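PDB 6OWN: replicative DNA helicase from Mycobacterium smegmatis, which carries within the helicase a self-splicing intein, the domain described here, whose excision is reversibly inhibited by zinc. Local coordinates for residues R46-V51 with V114-V119; Q64-W67 with G72-I75; P7-S12 with P132-T137. All blocks are in the same frame, centred on the assembly; numbering follows the deposited sequence.

Contact 1. Residues R46-V51 with V114-V119. With ZN (zinc ion), chain E.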
loop_
_atom_site.group_PDB
_atom_site.type_symbol
_atom_site.label_atom_id
_atom_site.label_comp_id
_atom_site.label_asym_id
_atom_site.label_seq_id
_atom_site.Cartn_x
_atom_site.Cartn_y
_atom_site.Cartn_z
ATOM N N ARG A 46 5.275 15.414 1.935
ATOM C CA ARG A 46 4.934 14.560 3.061
ATOM C C ARG A 46 6.166 13.779 3.534
ATOM O O ARG A 46 7.058 13.474 2.739
ATOM C CB ARG A 46 3.814 13.595 2.675
ATOM C CG ARG A 46 2.611 14.291 2.037
ATOM C CD ARG A 46 1.603 14.708 3.089
ATOM N NE ARG A 46 0.632 13.644 3.330
ATOM C CZ ARG A 46 -0.199 13.604 4.367
ATOM N NH1 ARG A 46 -0.179 14.572 5.275
ATOM N NH2 ARG A 46 -1.045 12.590 4.500
ATOM N N PRO A 47 6.244 13.450 4.825
ATOM C CA PRO A 47 7.381 12.652 5.310
ATOM C C PRO A 47 7.268 11.220 4.805
ATOM O O PRO A 47 6.248 10.559 5.003
ATOM C CB PRO A 47 7.250 12.721 6.839
ATOM C CG PRO A 47 5.978 13.471 7.129
ATOM C CD PRO A 47 5.212 13.615 5.860
ATOM N N CYS A 48 8.320 10.738 4.153
ATOM C CA CYS A 48 8.243 9.455 3.482
ATOM C C CYS A 48 9.118 8.422 4.177
ATOM O O CYS A 48 10.044 8.746 4.929
ATOM C CB CYS A 48 8.615 9.580 2.000
ATOM S SG CYS A 48 7.298 10.439 1.036
ATOM N N TYR A 49 8.785 7.163 3.910
ATOM C CA TYR A 49 9.424 5.995 4.496
ATOM C C TYR A 49 9.586 4.932 3.416
ATOM O O TYR A 49 8.787 4.859 2.484
ATOM C CB TYR A 49 8.594 5.384 5.644
ATOM C CG TYR A 49 8.491 6.224 6.891
ATOM C CD1 TYR A 49 7.673 7.345 6.934
ATOM C CD2 TYR A 49 9.190 5.876 8.039
ATOM C CE1 TYR A 49 7.589 8.123 8.081
ATOM C CE2 TYR A 49 9.102 6.640 9.193
ATOM C CZ TYR A 49 8.307 7.756 9.208
ATOM O OH TYR A 49 8.218 8.511 10.359
ATOM N N VAL A 50 10.627 4.114 3.558
ATOM C CA VAL A 50 10.736 2.839 2.863
ATOM C C VAL A 50 10.345 1.739 3.841
ATOM O O VAL A 50 10.840 1.693 4.976
ATOM C CB VAL A 50 12.154 2.597 2.313
ATOM C CG1 VAL A 50 12.122 1.427 1.327
ATOM C CG2 VAL A 50 12.695 3.834 1.641
ATOM N N VAL A 51 9.443 0.868 3.416
ATOM C CA VAL A 51 9.080 -0.324 4.168
ATOM C C VAL A 51 9.633 -1.509 3.393
ATOM O O VAL A 51 9.280 -1.707 2.225
ATOM C CB VAL A 51 7.560 -0.436 4.362
ATOM C CG1 VAL A 51 7.205 -1.616 5.249
ATOM C CG2 VAL A 51 6.995 0.862 4.952
ATOM N N VAL A 114 9.026 12.132 -1.489
ATOM C CA VAL A 114 8.671 12.036 -2.905
ATOM C C VAL A 114 7.177 12.278 -3.030
ATOM O O VAL A 114 6.442 12.247 -2.028
ATOM C CB VAL A 114 9.063 10.665 -3.504
ATOM C CG1 VAL A 114 10.575 10.457 -3.442
ATOM C CG2 VAL A 114 8.313 9.541 -2.799
ATOM N N PRO A 115 6.689 12.534 -4.245
ATOM C CA PRO A 115 5.237 12.632 -4.445
ATOM C C PRO A 115 4.540 11.322 -4.086
ATOM O O PRO A 115 5.012 10.231 -4.413
ATOM C CB PRO A 115 5.107 12.951 -5.938
ATOM C CG PRO A 115 6.411 13.587 -6.315
ATOM C CD PRO A 115 7.441 12.896 -5.465
ATOM N N VAL A 116 3.408 11.438 -3.396
ATOM C CA VAL A 116 2.617 10.286 -2.986
ATOM C C VAL A 116 1.155 10.534 -3.342
ATOM O O VAL A 116 0.752 11.644 -3.703
ATOM C CB VAL A 116 2.761 9.986 -1.480
ATOM C CG1 VAL A 116 4.203 9.583 -1.134
ATOM C CG2 VAL A 116 2.324 11.176 -0.656
ATOM N N ARG A 117 0.355 9.475 -3.224
ATOM C CA ARG A 117 -1.060 9.524 -3.583
ATOM C C ARG A 117 -1.746 8.330 -2.930
ATOM O O ARG A 117 -1.136 7.277 -2.772
ATOM C CB ARG A 117 -1.254 9.506 -5.112
ATOM C CG ARG A 117 -2.721 9.427 -5.587
ATOM C CD ARG A 117 -2.899 9.966 -7.020
ATOM N NE ARG A 117 -4.268 9.781 -7.507
ATOM C CZ ARG A 117 -4.613 8.897 -8.438
ATOM N NH1 ARG A 117 -3.687 8.123 -8.987
ATOM N NH2 ARG A 117 -5.877 8.776 -8.821
ATOM N N CYS A 118 -3.003 8.513 -2.521
ATOM C CA CYS A 118 -3.780 7.441 -1.917
ATOM C C CYS A 118 -5.011 7.180 -2.775
ATOM O O CYS A 118 -5.422 8.025 -3.575
ATOM C CB CYS A 118 -4.199 7.781 -0.471
ATOM S SG CYS A 118 -4.282 6.355 0.714
ATOM N N VAL A 119 -5.583 5.984 -2.618
ATOM C CA VAL A 119 -6.850 5.616 -3.242
ATOM C C VAL A 119 -7.680 4.862 -2.214
ATOM O O VAL A 119 -7.155 4.290 -1.255
ATOM C CB VAL A 119 -6.690 4.738 -4.504
ATOM C CG1 VAL A 119 -5.929 5.473 -5.597
ATOM C CG2 VAL A 119 -6.028 3.424 -4.146
HETATM ZN ZN ZN E . -4.316 4.392 -0.507
HETATM O O HOH W 1 4.820 13.897 -0.445
#
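Arg-46 meets Val-116 with a methylene, not with its flat guanidinium group: CG lies 4.1 Å from Val-116 CG2, the two side chains crossing at about a right angle. The arginine chain bends at both chi2 and chi3, near -90°, which carries the charged end off toward Gln-64 and a long, weak ion pair with Asp-62. An arginine suits this margin because its stem is apolar and its tip polar.

Cys-48, itself buried, has the largest area covered by the contact. Its SG accepts the backbone N-H of Val-114 at 3.5 Å from N, an almost straight bond of 173°, long as bonds to sulfur are. The same sulfur packs against Val-116 CG1 at 3.9 Å, so one large, polarisable atom serves as both acceptor and apolar surface.

The all-beta chain has the horseshoe-like HINT fold of inteins and hedgehog proteins. Here strand 48-53 of one sheet is tied to the residues that lead into strand 116-121 of another; Cys-48 also pairs through its backbone with Arg-111. A water completes the junction, accepting from Arg-46 N at 2.9 Å and donating to Val-114 O at 2.8 Å, while Ser-113 bonds Arg-46 O. Farther along 114-119, Cys-118, which does not touch 46-51, binds a zinc ion through SG at 2.3 Å.

Contact 2. Residues Q64-W67 with G72-I75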
loop_
_atom_site.group_PDB
_atom_site.type_symbol
_atom_site.label_atom_id
_atom_site.label_comp_id
_atom_site.label_asym_id
_atom_site.label_seq_id
_atom_site.Cartn_x
_atom_site.Cartn_y
_atom_site.Cartn_z
ATOM N N GLN A 64 1.538 8.516 7.352
ATOM C CA GLN A 64 0.170 8.227 7.767
ATOM C C GLN A 64 -0.514 7.157 6.927
ATOM O O GLN A 64 -1.702 6.896 7.143
ATOM C CB GLN A 64 -0.678 9.508 7.728
ATOM C CG GLN A 64 -0.255 10.580 8.723
ATOM C CD GLN A 64 -0.874 11.925 8.410
ATOM O OE1 GLN A 64 -2.085 12.101 8.531
ATOM N NE2 GLN A 64 -0.046 12.879 7.984
ATOM N N HIS A 65 0.175 6.550 5.963
ATOM C CA HIS A 65 -0.413 5.409 5.268
ATOM C C HIS A 65 -0.676 4.275 6.253
ATOM O O HIS A 65 0.104 4.045 7.180
ATOM C CB HIS A 65 0.500 4.918 4.148
ATOM C CG HIS A 65 -0.132 3.870 3.295
ATOM N ND1 HIS A 65 -0.827 4.173 2.146
ATOM C CD2 HIS A 65 -0.204 2.526 3.436
ATOM C CE1 HIS A 65 -1.293 3.060 1.607
ATOM N NE2 HIS A 65 -0.935 2.047 2.376
ATOM N N GLN A 66 -1.783 3.561 6.052
ATOM C CA GLN A 66 -2.254 2.561 7.006
ATOM C C GLN A 66 -1.999 1.153 6.482
ATOM O O GLN A 66 -2.168 0.884 5.289
ATOM C CB GLN A 66 -3.750 2.748 7.302
ATOM C CG GLN A 66 -4.077 4.056 8.040
ATOM C CD GLN A 66 -5.570 4.360 8.106
ATOM O OE1 GLN A 66 -6.398 3.460 8.082
ATOM N NE2 GLN A 66 -5.913 5.640 8.202
ATOM N N TRP A 67 -1.624 0.255 7.395
ATOM C CA TRP A 67 -1.231 -1.115 7.140
ATOM C C TRP A 67 -1.985 -2.061 8.062
ATOM O O TRP A 67 -2.086 -1.804 9.269
ATOM C CB TRP A 67 0.267 -1.302 7.374
ATOM C CG TRP A 67 1.111 -0.409 6.554
ATOM C CD1 TRP A 67 1.526 0.851 6.872
ATOM C CD2 TRP A 67 1.666 -0.703 5.271
ATOM N NE1 TRP A 67 2.305 1.362 5.862
ATOM C CE2 TRP A 67 2.404 0.426 4.867
ATOM C CE3 TRP A 67 1.608 -1.816 4.421
ATOM C CZ2 TRP A 67 3.090 0.473 3.656
ATOM C CZ3 TRP A 67 2.275 -1.760 3.212
ATOM C CH2 TRP A 67 3.006 -0.624 2.841
ATOM N N GLY A 72 -3.610 -5.076 14.495
ATOM C CA GLY A 72 -4.566 -4.121 13.978
ATOM C C GLY A 72 -3.918 -3.171 12.993
ATOM O O GLY A 72 -2.782 -3.355 12.547
ATOM N N VAL A 73 -4.672 -2.128 12.655
ATOM C CA VAL A 73 -4.206 -1.128 11.704
ATOM C C VAL A 73 -3.106 -0.300 12.347
ATOM O O VAL A 73 -3.270 0.222 13.456
ATOM C CB VAL A 73 -5.382 -0.248 11.249
ATOM C CG1 VAL A 73 -4.897 0.904 10.365
ATOM C CG2 VAL A 73 -6.410 -1.083 10.519
ATOM N N ARG A 74 -1.971 -0.180 11.657
ATOM C CA ARG A 74 -0.884 0.693 12.088
ATOM C C ARG A 74 -0.503 1.635 10.955
ATOM O O ARG A 74 -0.478 1.231 9.789
ATOM C CB ARG A 74 0.356 -0.117 12.511
ATOM C CG ARG A 74 0.136 -1.009 13.721
ATOM C CD ARG A 74 0.186 -0.198 15.002
ATOM N NE ARG A 74 -0.024 -1.005 16.202
ATOM C CZ ARG A 74 -1.217 -1.258 16.732
ATOM N NH1 ARG A 74 -2.312 -0.770 16.166
ATOM N NH2 ARG A 74 -1.316 -1.993 17.833
ATOM N N ILE A 75 -0.192 2.882 11.291
ATOM C CA ILE A 75 0.347 3.787 10.281
ATOM C C ILE A 75 1.844 3.528 10.105
ATOM O O ILE A 75 2.512 2.964 10.977
ATOM C CB ILE A 75 0.066 5.260 10.627
ATOM C CG1 ILE A 75 0.898 5.710 11.836
ATOM C CG2 ILE A 75 -1.429 5.481 10.881
ATOM C CD1 ILE A 75 0.879 7.220 12.033
#
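The carbonyl oxygen of Arg-74 is gripped from several directions. Trp-67 N donates to it at 2.8 Å, tilted 23° from the carbonyl plane and rather bent at the hydrogen. Trp-67 CD1 comes to 3.6 Å from Arg-74 O, which lies in the plane of the indole at its edge, and the CA-H of Gln-66 adds a longer, weaker approach. The return bond runs straighter and in the carbonyl plane: Arg-74 N gives its hydrogen to Trp-67 O at 2.9 Å, where Val-73 CA also leans in.

Trp-67 and Arg-74 are thus the hydrogen-bonded pair of an antiparallel beta hairpin, and Gln-66 with Ile-75 is the non-hydrogen-bonded pair beside it. The backbones draw close there, and Ile-75 CA points its hydrogen at His-65 O over 3.1 Å.

On the face bearing Gln-66 and Ile-75, the extended glutamine chain lies against two branched neighbours. Its CB and CG cover their methyl branches, with CG 4.1 Å from Ile-75 CG2, while its OE1 also reaches Val-73 CG1, at 3.7 Å. Beta-branched residues favour such extended backbone, and the methylenes of glutamine give them an apolar surface to pack on. Val-73 CG1 is brought over the glutamine by standing anti to its own backbone N (chi1 174°).

On the other face the large, buried indole has His-65 CD2 3.6 Å above one of its faces, offset toward the rim, and its NE1 bonds Thr-76. His-65 NE2 is engaged with Thr-137. The hairpin rests through Trp-67 on Ile-59 and Ala-61 of strand 58-62, with strand 135-138 alongside Gln-66.

Contact 3. Residues P7-S12 with P132-T137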
loop_
_atom_site.group_PDB
_atom_site.type_symbol
_atom_site.label_atom_id
_atom_site.label_comp_id
_atom_site.label_asym_id
_atom_site.label_seq_id
_atom_site.Cartn_x
_atom_site.Cartn_y
_atom_site.Cartn_z
ATOM N N PRO A 7 4.154 -0.093 -8.084
ATOM C CA PRO A 7 3.278 -0.902 -8.940
ATOM C C PRO A 7 2.148 -1.511 -8.124
ATOM O O PRO A 7 2.333 -1.888 -6.966
ATOM C CB PRO A 7 4.219 -1.975 -9.501
ATOM C CG PRO A 7 5.305 -2.095 -8.477
ATOM C CD PRO A 7 5.470 -0.731 -7.868
ATOM N N LEU A 8 0.966 -1.591 -8.741
ATOM C CA LEU A 8 -0.215 -2.185 -8.130
ATOM C C LEU A 8 -0.829 -3.173 -9.120
ATOM O O LEU A 8 -1.018 -2.825 -10.292
ATOM C CB LEU A 8 -1.246 -1.107 -7.760
ATOM C CG LEU A 8 -0.775 0.139 -7.016
ATOM C CD1 LEU A 8 -1.854 1.230 -7.073
ATOM C CD2 LEU A 8 -0.441 -0.219 -5.576
ATOM N N PRO A 9 -1.163 -4.391 -8.705
ATOM C CA PRO A 9 -1.790 -5.322 -9.653
ATOM C C PRO A 9 -3.233 -4.941 -9.932
ATOM O O PRO A 9 -3.910 -4.314 -9.113
ATOM C CB PRO A 9 -1.701 -6.674 -8.942
ATOM C CG PRO A 9 -1.734 -6.322 -7.469
ATOM C CD PRO A 9 -0.984 -4.993 -7.370
ATOM N N THR A 10 -3.704 -5.344 -11.107
ATOM C CA THR A 10 -5.039 -5.066 -11.611
ATOM C C THR A 10 -5.571 -6.306 -12.305
ATOM O O THR A 10 -4.795 -7.193 -12.683
ATOM C CB THR A 10 -5.042 -3.910 -12.620
ATOM O OG1 THR A 10 -4.468 -4.366 -13.851
ATOM C CG2 THR A 10 -4.256 -2.719 -12.106
ATOM N N PRO A 11 -6.884 -6.376 -12.555
ATOM C CA PRO A 11 -7.425 -7.533 -13.293
ATOM C C PRO A 11 -6.856 -7.689 -14.688
ATOM O O PRO A 11 -6.934 -8.787 -15.256
ATOM C CB PRO A 11 -8.934 -7.259 -13.330
ATOM C CG PRO A 11 -9.185 -6.355 -12.165
ATOM C CD PRO A 11 -7.959 -5.495 -12.056
ATOM N N SER A 12 -6.287 -6.636 -15.265
ATOM C CA SER A 12 -5.656 -6.743 -16.569
ATOM C C SER A 12 -4.146 -6.905 -16.483
ATOM O O SER A 12 -3.513 -7.193 -17.504
ATOM C CB SER A 12 -5.986 -5.514 -17.419
ATOM O OG SER A 12 -5.051 -4.484 -17.163
ATOM N N PRO A 132 5.417 -5.247 -6.103
ATOM C CA PRO A 132 5.591 -6.464 -6.907
ATOM C C PRO A 132 5.304 -7.732 -6.121
ATOM O O PRO A 132 5.035 -8.771 -6.732
ATOM C CB PRO A 132 7.057 -6.385 -7.365
ATOM C CG PRO A 132 7.734 -5.471 -6.364
ATOM C CD PRO A 132 6.674 -4.494 -5.925
ATOM N N GLY A 133 5.324 -7.681 -4.789
ATOM C CA GLY A 133 4.949 -8.817 -3.973
ATOM C C GLY A 133 3.473 -8.939 -3.657
ATOM O O GLY A 133 3.065 -9.913 -3.013
ATOM N N MET A 134 2.657 -7.969 -4.077
ATOM C CA MET A 134 1.208 -8.002 -3.865
ATOM C C MET A 134 0.862 -8.081 -2.376
ATOM O O MET A 134 0.038 -8.885 -1.939
ATOM C CB MET A 134 0.569 -9.155 -4.645
ATOM C CG MET A 134 0.971 -9.185 -6.116
ATOM S SD MET A 134 -0.229 -10.132 -7.065
ATOM C CE MET A 134 0.552 -10.150 -8.678
ATOM N N VAL A 135 1.490 -7.208 -1.602
ATOM C CA VAL A 135 1.326 -7.132 -0.153
ATOM C C VAL A 135 0.009 -6.432 0.175
ATOM O O VAL A 135 -0.355 -5.452 -0.489
ATOM C CB VAL A 135 2.531 -6.402 0.467
ATOM C CG1 VAL A 135 2.231 -5.938 1.875
ATOM C CG2 VAL A 135 3.753 -7.312 0.437
ATOM N N PRO A 136 -0.737 -6.891 1.179
ATOM C CA PRO A 136 -1.985 -6.204 1.535
ATOM C C PRO A 136 -1.707 -4.864 2.187
ATOM O O PRO A 136 -0.825 -4.741 3.038
ATOM C CB PRO A 136 -2.653 -7.161 2.532
ATOM C CG PRO A 136 -1.872 -8.430 2.463
ATOM C CD PRO A 136 -0.508 -8.091 1.996
ATOM N N THR A 137 -2.485 -3.859 1.804
ATOM C CA THR A 137 -2.360 -2.558 2.448
ATOM C C THR A 137 -3.740 -1.916 2.510
ATOM O O THR A 137 -4.671 -2.309 1.798
ATOM C CB THR A 137 -1.322 -1.681 1.720
ATOM O OG1 THR A 137 -0.940 -0.569 2.545
ATOM C CG2 THR A 137 -1.849 -1.180 0.378
#
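Pro-9 and Met-134 bury the most surface here. Pro-9 CG rests 4.1 Å from Met-134 SD, and the methionine lies against the proline with its CG near the same ring carbon and its CE 4.2 Å from Pro-9 CB. The chain is extended beyond CG (chi2 -159°), which lays three successive atoms alongside the ring. A long, flexible thioether suits this place, since it can follow the contour of a rigid ring.

Pro-7 makes the second meeting, again by CG, which stands 3.8 Å from Pro-132 CD as the two rings cross obliquely. Along strand 7-10 the residues alternate: the prolines turn toward the other segment, while the buried Leu-8 between them turns away, to Leu-26 and Met-17. A proline has no N-H, so any backbone bond it makes here uses its carbonyl oxygen, as Pro-7 does with Gly-131, while its ring supplies rigid apolar surface.

The partner segment takes in the turn of the hairpin 127-130/135-138 and the start of its second strand. Met-134 and Val-135 both face Ala-130, a G1 beta bulge, and Met-134 takes the left-handed backbone conformation (59°/49°) that this motif requires and that glycine most often fills. Trp-14 of strand 13-16 packs against Pro-7, Pro-9 and Met-134, so the hairpin turn sits beside the small 7-10/13-16 sheet, with strand 25-27 next to Pro-9.

Overall arrangement
The three contacts nest along the chain: contact 2 lies inside the loop closed by contact 1, itself inside that of contact 3. Contact 2 touches both others. Val-51 CG2 of contact 1 comes to 4.1 Å from Trp-67 CZ2, and His-65 NE2 probably hydrogen-bonds Thr-137 OG1 of contact 3 at 2.6 Å. Contacts 1 and 3 do not touch; their centres are about 17 Å apart, their nearest atoms about 6 Å. The zinc held by Cys-118 also lies about 4 Å from the nearest side-chain atom of His-65, so contacts 1 and 2 converge on it, consistent with zinc obstructing the splicing centre; Tyr-128 belongs to the same metal site.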